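Local coordinates for protein coclaurine N-methyltransferase (Coptis japonica, PDB 6GKV) that transfers a methyl group from S-adenosyl-L-methionine to the ring nitrogen of coclaurine and related tetrahydroisoquinolines in plant alkaloid biosynthesis, at residues 90-94 and 196-200; 112-116 and 136-141; 201-206 and 254-259; 93-97 and 283-287. Numbering follows the deposited sequence.

Overall arrangement
Running from the N terminus, the loop between helices 79-85 and 104-118 comes first and supplies segments to two contacts. Its residues 90-94 close a loop against the end of strand 191-197 in interaction 1, and its residues 93-97 close a longer one against helix 281-297 in interaction 4; the two share Ser-93 and Cys-94. Nested inside both is interaction 2, where helix 104-118 meets helix 136-143. Interaction 3 opens after interaction 1 has closed, joining 201-206 to 254-259, and is itself nested within interaction 4. Interactions 1, 3 and 4 all touch the bound S-adenosyl-L-homocysteine, whereas interaction 2 joins two helices of the Rossmann-like core and touches interaction 1 through Lys-91.

Interaction 1: 90-94 and 196-200; sequences LKGSC and VIELF. With SAH (S-adenosyl-L-homocysteine), chain C; F2W (6,7-dimethoxy-2-methyl-1,2,3,4-tetrahydroisoquinolin-2-ium), chain D.
An irregular loop, 90-94, faces a strand end that turns into a loop, 196-200, Ser-93 lying nearest Glu-198 (CA to CA 7.0 Å). Leu-90 is left-handed (phi/psi 60°/49°) and Ser-93 extended (-155°/174°). The direct interface is small, 145 Å², and both segments also contact S-adenosyl-L-homocysteine (SAH). Val-196 and Ile-197 are extended, the last residues of the strand. Ile-197, with both chi angles m, points toward the loop, and its CG2 packs 3.7 Å from Ser-93 OG; its carbonyl O accepts a 3.0 Å hydrogen bond from SAH N. Glu-198 leaves the strand in a left-handed conformation (phi/psi 62°/60°) and sends an m,t side chain forward. Its OE2 accepts a hydrogen bond from Cys-94 N at 3.3 Å, and its OE1 takes one from F2W NAH at 2.8 Å. Next, Leu-199 CD1 packs 3.4 Å from SAH O4', beside the ribose. On the loop, Gly-92 N binds SAH OXT at 3.2 Å and Ser-93 OG (chi1 p) donates to SAH O over a very short 2.4 Å. The Lys-91 side chain (t,t,t,m) runs forward along its own loop, NZ bonding Ser-93 OG and Cys-94 O, both at 2.9 Å. Such a strand-end site is characteristic of Rossmann-like methyltransferases. A carboxylate suits Glu-198 because it can hold the loop and the cationic amine together, consistent with its orienting the nitrogen for methyl transfer.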
# COMPACT_ATOMS: atom_id res chain seq x y z
N LEU A 90 19.20 -26.33 -0.35
CA LEU A 90 18.11 -26.64 -1.26
C LEU A 90 17.00 -25.61 -1.09
O LEU A 90 15.82 -25.96 -0.92
CB LEU A 90 17.58 -28.05 -1.02
CG LEU A 90 18.64 -29.15 -0.97
CD1 LEU A 90 17.99 -30.49 -0.70
CD2 LEU A 90 19.42 -29.19 -2.26
N LYS A 91 17.38 -24.34 -1.11
CA LYS A 91 16.41 -23.27 -1.00
C LYS A 91 15.83 -23.00 -2.37
O LYS A 91 16.55 -22.57 -3.27
CB LYS A 91 17.07 -22.03 -0.41
CG LYS A 91 16.09 -20.90 -0.06
CD LYS A 91 16.82 -19.75 0.63
CE LYS A 91 15.87 -18.94 1.48
NZ LYS A 91 14.86 -18.25 0.65
N GLY A 92 14.54 -23.25 -2.53
CA GLY A 92 13.88 -23.12 -3.82
C GLY A 92 13.11 -21.82 -3.89
O GLY A 92 12.00 -21.76 -4.43
N SER A 93 13.72 -20.78 -3.32
CA SER A 93 13.14 -19.45 -3.22
C SER A 93 14.27 -18.39 -3.14
O SER A 93 15.45 -18.74 -3.03
CB SER A 93 12.23 -19.37 -1.99
OG SER A 93 12.90 -19.86 -0.83
N CYS A 94 13.90 -17.12 -3.16
CA CYS A 94 14.89 -16.04 -3.30
C CYS A 94 16.06 -16.08 -2.30
O CYS A 94 15.87 -16.23 -1.10
CB CYS A 94 14.18 -14.69 -3.19
SG CYS A 94 15.22 -13.32 -3.63
N VAL A 196 6.07 -18.13 6.31
CA VAL A 196 5.50 -18.48 5.02
C VAL A 196 6.35 -17.92 3.89
O VAL A 196 6.24 -16.74 3.55
CB VAL A 196 4.06 -17.95 4.87
CG1 VAL A 196 3.44 -18.50 3.57
CG2 VAL A 196 3.20 -18.38 6.06
N ILE A 197 7.18 -18.76 3.28
CA ILE A 197 8.09 -18.30 2.24
C ILE A 197 7.62 -18.70 0.83
O ILE A 197 7.82 -19.83 0.39
CB ILE A 197 9.52 -18.82 2.46
CG1 ILE A 197 9.93 -18.58 3.90
CG2 ILE A 197 10.52 -18.15 1.48
CD1 ILE A 197 9.80 -17.13 4.33
N GLU A 198 6.98 -17.76 0.16
CA GLU A 198 6.59 -17.88 -1.24
C GLU A 198 5.61 -19.02 -1.43
O GLU A 198 5.87 -19.96 -2.16
CB GLU A 198 7.83 -18.04 -2.14
CG GLU A 198 8.70 -16.78 -2.16
CD GLU A 198 9.85 -16.84 -3.15
OE1 GLU A 198 9.81 -17.66 -4.10
OE2 GLU A 198 10.82 -16.07 -2.95
N LEU A 199 4.47 -18.92 -0.75
CA LEU A 199 3.42 -19.93 -0.83
C LEU A 199 2.16 -19.33 -1.42
O LEU A 199 1.48 -19.96 -2.23
CB LEU A 199 3.13 -20.50 0.55
CG LEU A 199 1.89 -21.40 0.64
CD1 LEU A 199 2.15 -22.75 -0.03
CD2 LEU A 199 1.44 -21.57 2.09
N PHE A 200 1.87 -18.09 -1.02
CA PHE A 200 0.64 -17.39 -1.37
C PHE A 200 0.45 -17.19 -2.85
O PHE A 200 -0.69 -17.10 -3.32
CB PHE A 200 0.59 -16.01 -0.68
CG PHE A 200 0.18 -16.06 0.76
CD1 PHE A 200 0.43 -17.19 1.53
CD2 PHE A 200 -0.51 -15.00 1.33
CE1 PHE A 200 0.02 -17.25 2.88
CE2 PHE A 200 -0.94 -15.06 2.68
CZ PHE A 200 -0.67 -16.18 3.45
N SAH C . 9.19 -22.46 1.09
CA SAH C . 10.13 -23.29 0.35
CB SAH C . 9.60 -23.59 -1.05
CG SAH C . 8.77 -22.49 -1.70
SD SAH C . 8.02 -23.07 -3.25
C SAH C . 11.50 -22.64 0.24
O SAH C . 11.59 -21.43 0.49
OXT SAH C . 12.51 -23.28 -0.09
C5' SAH C . 6.37 -23.24 -2.52
C4' SAH C . 6.24 -24.35 -1.46
O4' SAH C . 4.91 -24.43 -0.99
C3' SAH C . 6.60 -25.72 -2.01
O3' SAH C . 7.26 -26.45 -1.00
C2' SAH C . 5.28 -26.41 -2.26
O2' SAH C . 5.44 -27.79 -2.04
C1' SAH C . 4.38 -25.73 -1.22
N9 SAH C . 2.96 -25.68 -1.62
C8 SAH C . 2.41 -25.20 -2.79
N7 SAH C . 1.07 -25.35 -2.73
C5 SAH C . 0.74 -25.92 -1.53
C6 SAH C . -0.47 -26.30 -0.95
N6 SAH C . -1.63 -26.12 -1.59
N1 SAH C . -0.47 -26.88 0.30
C2 SAH C . 0.73 -27.08 0.97
N3 SAH C . 1.92 -26.70 0.40
C4 SAH C . 1.93 -26.13 -0.84
CAM F2W D . 11.58 -18.34 -11.72
OAK F2W D . 10.43 -17.47 -11.62
CAB F2W D . 9.75 -17.71 -10.45
CAA F2W D . 10.17 -18.64 -9.50
CAF F2W D . 9.40 -18.82 -8.35
CAJ F2W D . 9.75 -19.69 -7.34
CAI F2W D . 8.62 -20.21 -6.40
NAH F2W D . 8.04 -18.99 -5.82
CAO F2W D . 6.82 -19.51 -5.17
CAG F2W D . 7.54 -18.35 -7.04
CAE F2W D . 8.29 -18.04 -8.13
CAD F2W D . 7.85 -17.13 -9.10
CAC F2W D . 8.61 -16.95 -10.24
OAL F2W D . 8.29 -16.08 -11.25
CAN F2W D . 7.12 -15.25 -11.11

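Interaction 2: 112-116 and 136-141; sequences LDLYC and ALTLHV
The axes of helical segments 112-116 and 136-141 cross at -68°, 10.4 Å apart at closest, with Leu-112 beside Leu-137 (CA to CA 6.2 Å) and Cys-116 beside Val-141 (7.6 Å). Leu-112 (m,t) fills the crossing: CD1 lies 4.2 Å from Ala-136 CB, and CD2 3.8 Å from Leu-137 CD1. The small Ala-136 lets the leucine come close. Leu-137 adopts t,p, and its CD1 lies 4.0 Å from Tyr-115 CD2, at that ring's edge. The t rotamer of His-140 (chi2 -91°) lays its ring face under Leu-112 CB in a CH-pi contact, 3.8 Å from the centroid. Cys-116 (m) sets SG at that ring's edge, 5.0 Å from the centroid, and 3.8 Å from Val-141 CG2. At the exposed margin Asp-113 (m), whose CA-to-CB bond points away, still brings OD1 to 3.1 Å from His-140 CE1. In this Rossmann-like helix packing, Leu-137 also rests on strand 191-197 and Val-141 on strand 149-154, while Tyr-115 OH bonds Glu-226 of strand 221-230 and Lys-91.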
# COMPACT_ATOMS: atom_id res chain seq x y z
N LEU A 112 18.21 -16.77 4.91
CA LEU A 112 17.68 -17.56 6.01
C LEU A 112 17.89 -16.81 7.32
O LEU A 112 16.98 -16.71 8.15
CB LEU A 112 18.34 -18.94 6.03
CG LEU A 112 17.82 -19.85 4.91
CD1 LEU A 112 18.52 -21.22 4.86
CD2 LEU A 112 16.30 -20.02 5.00
N ASP A 113 19.10 -16.27 7.49
CA ASP A 113 19.41 -15.40 8.62
C ASP A 113 18.47 -14.20 8.68
O ASP A 113 17.94 -13.87 9.74
CB ASP A 113 20.86 -14.92 8.53
CG ASP A 113 21.84 -15.93 9.08
OD1 ASP A 113 21.38 -16.93 9.68
OD2 ASP A 113 23.06 -15.73 8.94
N LEU A 114 18.27 -13.56 7.54
CA LEU A 114 17.41 -12.38 7.47
C LEU A 114 15.95 -12.70 7.88
O LEU A 114 15.28 -11.87 8.47
CB LEU A 114 17.46 -11.78 6.06
CG LEU A 114 16.69 -10.48 5.83
CD1 LEU A 114 17.01 -9.42 6.89
CD2 LEU A 114 16.91 -9.96 4.41
N TYR A 115 15.48 -13.90 7.57
CA TYR A 115 14.15 -14.34 7.98
C TYR A 115 14.05 -14.40 9.50
O TYR A 115 13.05 -13.99 10.08
CB TYR A 115 13.82 -15.72 7.42
CG TYR A 115 13.66 -15.80 5.92
CD1 TYR A 115 13.21 -14.73 5.19
CD2 TYR A 115 13.93 -17.01 5.25
CE1 TYR A 115 13.01 -14.84 3.82
CE2 TYR A 115 13.77 -17.12 3.88
CZ TYR A 115 13.33 -16.02 3.16
OH TYR A 115 13.18 -16.13 1.79
N CYS A 116 15.09 -14.94 10.13
CA CYS A 116 15.11 -15.09 11.58
C CYS A 116 15.17 -13.76 12.27
O CYS A 116 14.58 -13.58 13.33
CB CYS A 116 16.30 -15.94 12.02
SG CYS A 116 16.32 -17.54 11.24
N ALA A 136 14.92 -25.89 3.82
CA ALA A 136 16.06 -24.99 3.99
C ALA A 136 15.92 -24.15 5.26
O ALA A 136 16.88 -24.02 6.04
CB ALA A 136 16.21 -24.10 2.79
N LEU A 137 14.71 -23.63 5.48
CA LEU A 137 14.44 -22.79 6.66
C LEU A 137 14.23 -23.62 7.92
O LEU A 137 14.75 -23.29 8.98
CB LEU A 137 13.23 -21.90 6.42
CG LEU A 137 12.79 -20.95 7.54
CD1 LEU A 137 13.90 -19.95 7.94
CD2 LEU A 137 11.54 -20.21 7.10
N THR A 138 13.45 -24.70 7.81
CA THR A 138 13.20 -25.59 8.94
C THR A 138 14.51 -26.06 9.56
O THR A 138 14.73 -25.87 10.76
CB THR A 138 12.37 -26.82 8.52
OG1 THR A 138 11.02 -26.41 8.29
CG2 THR A 138 12.39 -27.88 9.60
N LEU A 139 15.38 -26.63 8.74
CA LEU A 139 16.64 -27.18 9.23
C LEU A 139 17.55 -26.10 9.83
O LEU A 139 18.26 -26.33 10.80
CB LEU A 139 17.36 -27.91 8.09
CG LEU A 139 16.46 -28.95 7.43
CD1 LEU A 139 17.15 -29.70 6.26
CD2 LEU A 139 15.95 -29.90 8.51
N HIS A 140 17.51 -24.92 9.23
CA HIS A 140 18.37 -23.82 9.63
C HIS A 140 17.96 -23.28 10.99
O HIS A 140 18.79 -23.10 11.88
CB HIS A 140 18.34 -22.71 8.57
CG HIS A 140 19.18 -21.52 8.91
ND1 HIS A 140 18.69 -20.43 9.60
CD2 HIS A 140 20.47 -21.24 8.62
CE1 HIS A 140 19.65 -19.53 9.73
NE2 HIS A 140 20.74 -20.00 9.15
N VAL A 141 16.66 -23.01 11.14
CA VAL A 141 16.13 -22.56 12.42
C VAL A 141 16.29 -23.65 13.47
O VAL A 141 16.67 -23.37 14.61
CB VAL A 141 14.64 -22.15 12.29
CG1 VAL A 141 14.00 -21.92 13.66
CG2 VAL A 141 14.50 -20.91 11.43

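Interaction 3: 201-206 and 254-259; sequences EHMKNY and GTMIIP. With SAH (S-adenosyl-L-homocysteine), chain C.
In this Rossmann-like methyltransferase, the turn that follows strand 191-197 docks on the segment leading into the short strand 257-258, which pairs antiparallel with 235-236. Glu-201 lies opposite Ile-257 (CA to CA 4.9 Å) and His-202 opposite Met-256 (5.1 Å); 201-202 is a 3-10 turn. Gly-254, whose positive phi (63°) glycine accommodates easily, forms a turn with Thr-255, and the chain is extended from Met-256 to Ile-258. Two hydrogen bonds fix the register: Ile-257 N to Glu-201 O at 2.8 Å, and His-202 ND1 to Thr-255 O at 3.0 Å. Both are reinforced by CA-H...O contacts, Met-256 CA to Glu-201 O at 3.2 Å and His-202 CA to Thr-255 O at 3.4 Å. An imidazole, with two ring nitrogens, can serve two partners at once: in the m rotamer (chi2 -57°) His-202 ND1 donates to Thr-255 O and NE2 bonds Tyr-75 OH. Ile-257 (m,t) packs in van der Waals contact against two polar ends, CG2 3.8 Å from Tyr-206 OH, which hydrogen-bonds Phe-200 O, and CG1 3.6 Å from Lys-204 NZ. The flexible Met-256 places SD obliquely to the His-202 ring, 4.7 Å from its centroid. The carboxylate of Glu-201 turns away to Ile-228 N. His-202 and Ile-258 belong to the amine pocket. On the cosubstrate side, His-202 CD2 approaches SAH C8 at 3.9 Å, and Met-203 CE reaches SAH N6 at 3.7 Å.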
# COMPACT_ATOMS: atom_id res chain seq x y z
N GLU A 201 1.56 -17.11 -3.59
CA GLU A 201 1.53 -17.01 -5.05
C GLU A 201 0.72 -18.13 -5.73
O GLU A 201 0.28 -17.98 -6.88
CB GLU A 201 2.96 -17.00 -5.60
CG GLU A 201 3.77 -15.72 -5.26
CD GLU A 201 4.65 -15.88 -4.03
OE1 GLU A 201 4.21 -16.50 -3.05
OE2 GLU A 201 5.80 -15.39 -4.05
N HIS A 202 0.54 -19.24 -5.02
CA HIS A 202 -0.21 -20.41 -5.49
C HIS A 202 -1.64 -20.43 -4.96
O HIS A 202 -2.45 -21.28 -5.35
CB HIS A 202 0.49 -21.68 -5.04
CG HIS A 202 1.87 -21.83 -5.61
ND1 HIS A 202 2.12 -21.82 -6.97
CD2 HIS A 202 3.07 -22.02 -5.01
CE1 HIS A 202 3.41 -21.99 -7.18
NE2 HIS A 202 4.01 -22.12 -6.00
N MET A 203 -1.93 -19.51 -4.05
CA MET A 203 -3.24 -19.44 -3.42
C MET A 203 -4.09 -18.42 -4.14
O MET A 203 -3.61 -17.77 -5.06
CB MET A 203 -3.12 -19.09 -1.94
CG MET A 203 -2.12 -19.95 -1.20
SD MET A 203 -2.62 -21.69 -1.11
CE MET A 203 -1.13 -22.50 -1.70
N LYS A 204 -5.34 -18.29 -3.71
CA LYS A 204 -6.27 -17.36 -4.32
C LYS A 204 -6.92 -16.49 -3.25
O LYS A 204 -6.54 -15.33 -3.06
CB LYS A 204 -7.34 -18.10 -5.12
CG LYS A 204 -6.80 -18.94 -6.26
CD LYS A 204 -6.00 -18.09 -7.24
CE LYS A 204 -5.52 -18.91 -8.45
NZ LYS A 204 -4.42 -18.20 -9.15
N ASN A 205 -7.90 -17.06 -2.55
CA ASN A 205 -8.63 -16.32 -1.53
C ASN A 205 -7.81 -16.11 -0.24
O ASN A 205 -7.86 -16.93 0.68
CB ASN A 205 -9.95 -17.01 -1.19
CG ASN A 205 -10.83 -16.17 -0.29
OD1 ASN A 205 -10.34 -15.39 0.53
ND2 ASN A 205 -12.14 -16.32 -0.43
N TYR A 206 -7.12 -14.97 -0.19
CA TYR A 206 -6.18 -14.64 0.88
C TYR A 206 -6.87 -14.31 2.19
O TYR A 206 -6.33 -14.53 3.28
CB TYR A 206 -5.32 -13.47 0.46
CG TYR A 206 -4.37 -13.74 -0.69
CD1 TYR A 206 -3.51 -14.83 -0.66
CD2 TYR A 206 -4.33 -12.90 -1.79
CE1 TYR A 206 -2.64 -15.07 -1.70
CE2 TYR A 206 -3.46 -13.13 -2.83
CZ TYR A 206 -2.62 -14.22 -2.79
OH TYR A 206 -1.74 -14.44 -3.84
N GLY A 254 -3.24 -20.89 -14.45
CA GLY A 254 -4.01 -20.72 -13.23
C GLY A 254 -3.39 -21.21 -11.93
O GLY A 254 -4.12 -21.52 -10.98
N THR A 255 -2.06 -21.29 -11.86
CA THR A 255 -1.41 -21.71 -10.61
C THR A 255 -0.62 -20.60 -9.93
O THR A 255 -0.03 -20.83 -8.88
CB THR A 255 -0.41 -22.90 -10.81
OG1 THR A 255 0.48 -22.60 -11.89
CG2 THR A 255 -1.15 -24.19 -11.11
N MET A 256 -0.55 -19.43 -10.57
CA MET A 256 0.29 -18.34 -10.09
C MET A 256 -0.40 -17.00 -10.08
O MET A 256 -1.14 -16.66 -11.01
CB MET A 256 1.57 -18.24 -10.93
CG MET A 256 2.65 -19.23 -10.53
SD MET A 256 3.68 -18.55 -9.22
CE MET A 256 3.63 -16.86 -9.74
N ILE A 257 -0.15 -16.24 -9.01
CA ILE A 257 -0.55 -14.84 -8.91
C ILE A 257 0.69 -13.98 -8.62
O ILE A 257 1.57 -14.38 -7.85
CB ILE A 257 -1.60 -14.60 -7.79
CG1 ILE A 257 -3.00 -14.97 -8.28
CG2 ILE A 257 -1.66 -13.17 -7.40
CD1 ILE A 257 -4.04 -14.86 -7.18
N ILE A 258 0.79 -12.84 -9.30
CA ILE A 258 1.82 -11.86 -8.96
C ILE A 258 1.20 -10.71 -8.18
O ILE A 258 0.51 -9.86 -8.77
CB ILE A 258 2.53 -11.30 -10.20
CG1 ILE A 258 2.99 -12.45 -11.10
CG2 ILE A 258 3.69 -10.39 -9.79
CD1 ILE A 258 4.03 -13.34 -10.45
N PRO A 259 1.40 -10.69 -6.85
CA PRO A 259 0.82 -9.58 -6.07
C PRO A 259 1.61 -8.27 -6.24
O PRO A 259 2.77 -8.27 -6.63
CB PRO A 259 0.89 -10.09 -4.60
CG PRO A 259 1.54 -11.49 -4.65
CD PRO A 259 2.20 -11.61 -6.02
N SAH C . 9.19 -22.46 1.09
CA SAH C . 10.13 -23.29 0.35
CB SAH C . 9.60 -23.59 -1.05
CG SAH C . 8.77 -22.49 -1.70
SD SAH C . 8.02 -23.07 -3.25
C SAH C . 11.50 -22.64 0.24
O SAH C . 11.59 -21.43 0.49
OXT SAH C . 12.51 -23.28 -0.09
C5' SAH C . 6.37 -23.24 -2.52
C4' SAH C . 6.24 -24.35 -1.46
O4' SAH C . 4.91 -24.43 -0.99
C3' SAH C . 6.60 -25.72 -2.01
O3' SAH C . 7.26 -26.45 -1.00
C2' SAH C . 5.28 -26.41 -2.26
O2' SAH C . 5.44 -27.79 -2.04
C1' SAH C . 4.38 -25.73 -1.22
N9 SAH C . 2.96 -25.68 -1.62
C8 SAH C . 2.41 -25.20 -2.79
N7 SAH C . 1.07 -25.35 -2.73
C5 SAH C . 0.74 -25.92 -1.53
C6 SAH C . -0.47 -26.30 -0.95
N6 SAH C . -1.63 -26.12 -1.59
N1 SAH C . -0.47 -26.88 0.30
C2 SAH C . 0.73 -27.08 0.97
N3 SAH C . 1.92 -26.70 0.40
C4 SAH C . 1.93 -26.13 -0.84

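Interaction 4: 93-97 and 283-287; sequences SCCYF and HFSRT. With SAH (S-adenosyl-L-homocysteine), chain C; F2W (6,7-dimethoxy-2-methyl-1,2,3,4-tetrahydroisoquinolin-2-ium), chain D.
Tyr-96 lays its ring on that of His-283 in an offset stack, centroids 4.2 Å apart and planes at 14°; its CA-to-CB bond points away, but the t rotamer brings the ring back onto the imidazole. The loop 93-97 is mostly extended and runs past residues 283-287 of helix 281-297, with Cys-94 nearest Phe-284 (CA to CA 4.9 Å), Cys-95 nearest Thr-287 (5.8 Å) and Tyr-96 nearest His-283 (5.4 Å). Two side chains of the helix receive loop NH groups: Cys-95 N bonds Thr-287 OG1 at 3.0 Å, and Phe-97 N bonds His-283 ND1 at 3.1 Å. Thr-287 (m) suits its place because OG1 also donates to His-283 O at 2.7 Å. Phe-97 (m) points toward the helix; Arg-286 CB sits over its face, 3.9 Å from the centroid, and Arg-286 CZ lies 3.5 Å from Phe-97 CD2. The small Cys-94 makes a CH-pi contact, CB 4.2 Å from the centroid over the Phe-284 face, and puts SG 3.6 Å from Phe-284 CB. That phenylalanine (t) lines the amine pocket, CE2 being 3.7 Å from F2W CAA, while Ser-93 OG grips SAH O at 2.4 Å, so the contact links both ligand sites. Around it, helix 104-118 packs on Cys-95, Tyr-96 and Phe-97, strand 272-279 meets Cys-94 and Tyr-96 through Leu-279, and strand 221-230 supports Phe-284 through Ile-228.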
# COMPACT_ATOMS: atom_id res chain seq x y z
N SER A 93 13.72 -20.78 -3.32
CA SER A 93 13.14 -19.45 -3.22
C SER A 93 14.27 -18.39 -3.14
O SER A 93 15.45 -18.74 -3.03
CB SER A 93 12.23 -19.37 -1.99
OG SER A 93 12.90 -19.86 -0.83
N CYS A 94 13.90 -17.12 -3.16
CA CYS A 94 14.89 -16.04 -3.30
C CYS A 94 16.06 -16.08 -2.30
O CYS A 94 15.87 -16.23 -1.10
CB CYS A 94 14.18 -14.69 -3.19
SG CYS A 94 15.22 -13.32 -3.63
N CYS A 95 17.28 -15.96 -2.81
CA CYS A 95 18.45 -15.86 -1.94
C CYS A 95 18.96 -14.42 -1.90
O CYS A 95 18.52 -13.57 -2.67
CB CYS A 95 19.54 -16.80 -2.39
SG CYS A 95 18.99 -18.48 -2.40
N TYR A 96 19.87 -14.14 -0.97
CA TYR A 96 20.28 -12.77 -0.73
C TYR A 96 21.76 -12.57 -1.04
O TYR A 96 22.63 -13.10 -0.36
CB TYR A 96 19.98 -12.38 0.72
CG TYR A 96 19.99 -10.90 0.94
CD1 TYR A 96 21.15 -10.26 1.37
CD2 TYR A 96 18.87 -10.14 0.69
CE1 TYR A 96 21.18 -8.90 1.57
CE2 TYR A 96 18.88 -8.77 0.89
CZ TYR A 96 20.04 -8.16 1.33
OH TYR A 96 20.04 -6.79 1.53
N PHE A 97 22.02 -11.79 -2.08
CA PHE A 97 23.38 -11.47 -2.49
C PHE A 97 23.70 -10.02 -2.09
O PHE A 97 23.23 -9.08 -2.74
CB PHE A 97 23.54 -11.68 -4.01
CG PHE A 97 23.24 -13.08 -4.49
CD1 PHE A 97 21.93 -13.52 -4.66
CD2 PHE A 97 24.27 -13.96 -4.80
CE1 PHE A 97 21.65 -14.79 -5.10
CE2 PHE A 97 24.00 -15.24 -5.25
CZ PHE A 97 22.68 -15.66 -5.40
N HIS A 283 18.33 -9.82 -6.40
CA HIS A 283 18.60 -11.00 -5.59
C HIS A 283 17.97 -12.25 -6.19
O HIS A 283 18.62 -13.30 -6.30
CB HIS A 283 18.09 -10.79 -4.17
CG HIS A 283 18.71 -9.62 -3.49
ND1 HIS A 283 19.93 -9.69 -2.86
CD2 HIS A 283 18.26 -8.36 -3.30
CE1 HIS A 283 20.22 -8.51 -2.33
NE2 HIS A 283 19.21 -7.69 -2.57
N PHE A 284 16.71 -12.17 -6.58
CA PHE A 284 16.13 -13.37 -7.17
C PHE A 284 16.65 -13.56 -8.59
O PHE A 284 16.75 -14.68 -9.09
CB PHE A 284 14.59 -13.36 -7.14
CG PHE A 284 14.00 -14.74 -7.18
CD1 PHE A 284 14.79 -15.82 -6.90
CD2 PHE A 284 12.66 -14.96 -7.42
CE1 PHE A 284 14.31 -17.10 -6.92
CE2 PHE A 284 12.16 -16.26 -7.40
CZ PHE A 284 13.00 -17.33 -7.17
N SER A 285 17.03 -12.46 -9.22
CA SER A 285 17.61 -12.58 -10.54
C SER A 285 18.90 -13.37 -10.43
O SER A 285 19.13 -14.30 -11.19
CB SER A 285 17.85 -11.22 -11.18
OG SER A 285 18.25 -11.39 -12.53
N ARG A 286 19.73 -13.01 -9.46
CA ARG A 286 21.04 -13.63 -9.34
C ARG A 286 20.90 -15.07 -8.89
O ARG A 286 21.67 -15.95 -9.30
CB ARG A 286 21.93 -12.85 -8.39
CG ARG A 286 22.55 -11.59 -9.02
CD ARG A 286 23.90 -11.26 -8.38
NE ARG A 286 24.78 -12.42 -8.36
CZ ARG A 286 25.86 -12.53 -7.58
NH1 ARG A 286 26.18 -11.55 -6.75
NH2 ARG A 286 26.60 -13.64 -7.62
N THR A 287 19.90 -15.31 -8.04
CA THR A 287 19.59 -16.66 -7.57
C THR A 287 19.32 -17.62 -8.73
O THR A 287 19.93 -18.67 -8.82
CB THR A 287 18.36 -16.63 -6.62
OG1 THR A 287 18.68 -15.88 -5.44
CG2 THR A 287 18.00 -18.00 -6.19
N SAH C . 9.19 -22.46 1.09
CA SAH C . 10.13 -23.29 0.35
CB SAH C . 9.60 -23.59 -1.05
CG SAH C . 8.77 -22.49 -1.70
SD SAH C . 8.02 -23.07 -3.25
C SAH C . 11.50 -22.64 0.24
O SAH C . 11.59 -21.43 0.49
OXT SAH C . 12.51 -23.28 -0.09
C5' SAH C . 6.37 -23.24 -2.52
C4' SAH C . 6.24 -24.35 -1.46
O4' SAH C . 4.91 -24.43 -0.99
C3' SAH C . 6.60 -25.72 -2.01
O3' SAH C . 7.26 -26.45 -1.00
C2' SAH C . 5.28 -26.41 -2.26
O2' SAH C . 5.44 -27.79 -2.04
C1' SAH C . 4.38 -25.73 -1.22
N9 SAH C . 2.96 -25.68 -1.62
C8 SAH C . 2.41 -25.20 -2.79
N7 SAH C . 1.07 -25.35 -2.73
C5 SAH C . 0.74 -25.92 -1.53
C6 SAH C . -0.47 -26.30 -0.95
N6 SAH C . -1.63 -26.12 -1.59
N1 SAH C . -0.47 -26.88 0.30
C2 SAH C . 0.73 -27.08 0.97
N3 SAH C . 1.92 -26.70 0.40
C4 SAH C . 1.93 -26.13 -0.84
CAM F2W D . 11.58 -18.34 -11.72
OAK F2W D . 10.43 -17.47 -11.62
CAB F2W D . 9.75 -17.71 -10.45
CAA F2W D . 10.17 -18.64 -9.50
CAF F2W D . 9.40 -18.82 -8.35
CAJ F2W D . 9.75 -19.69 -7.34
CAI F2W D . 8.62 -20.21 -6.40
NAH F2W D . 8.04 -18.99 -5.82
CAO F2W D . 6.82 -19.51 -5.17
CAG F2W D . 7.54 -18.35 -7.04
CAE F2W D . 8.29 -18.04 -8.13
CAD F2W D . 7.85 -17.13 -9.10
CAC F2W D . 8.61 -16.95 -10.24
OAL F2W D . 8.29 -16.08 -11.25
CAN F2W D . 7.12 -15.25 -11.11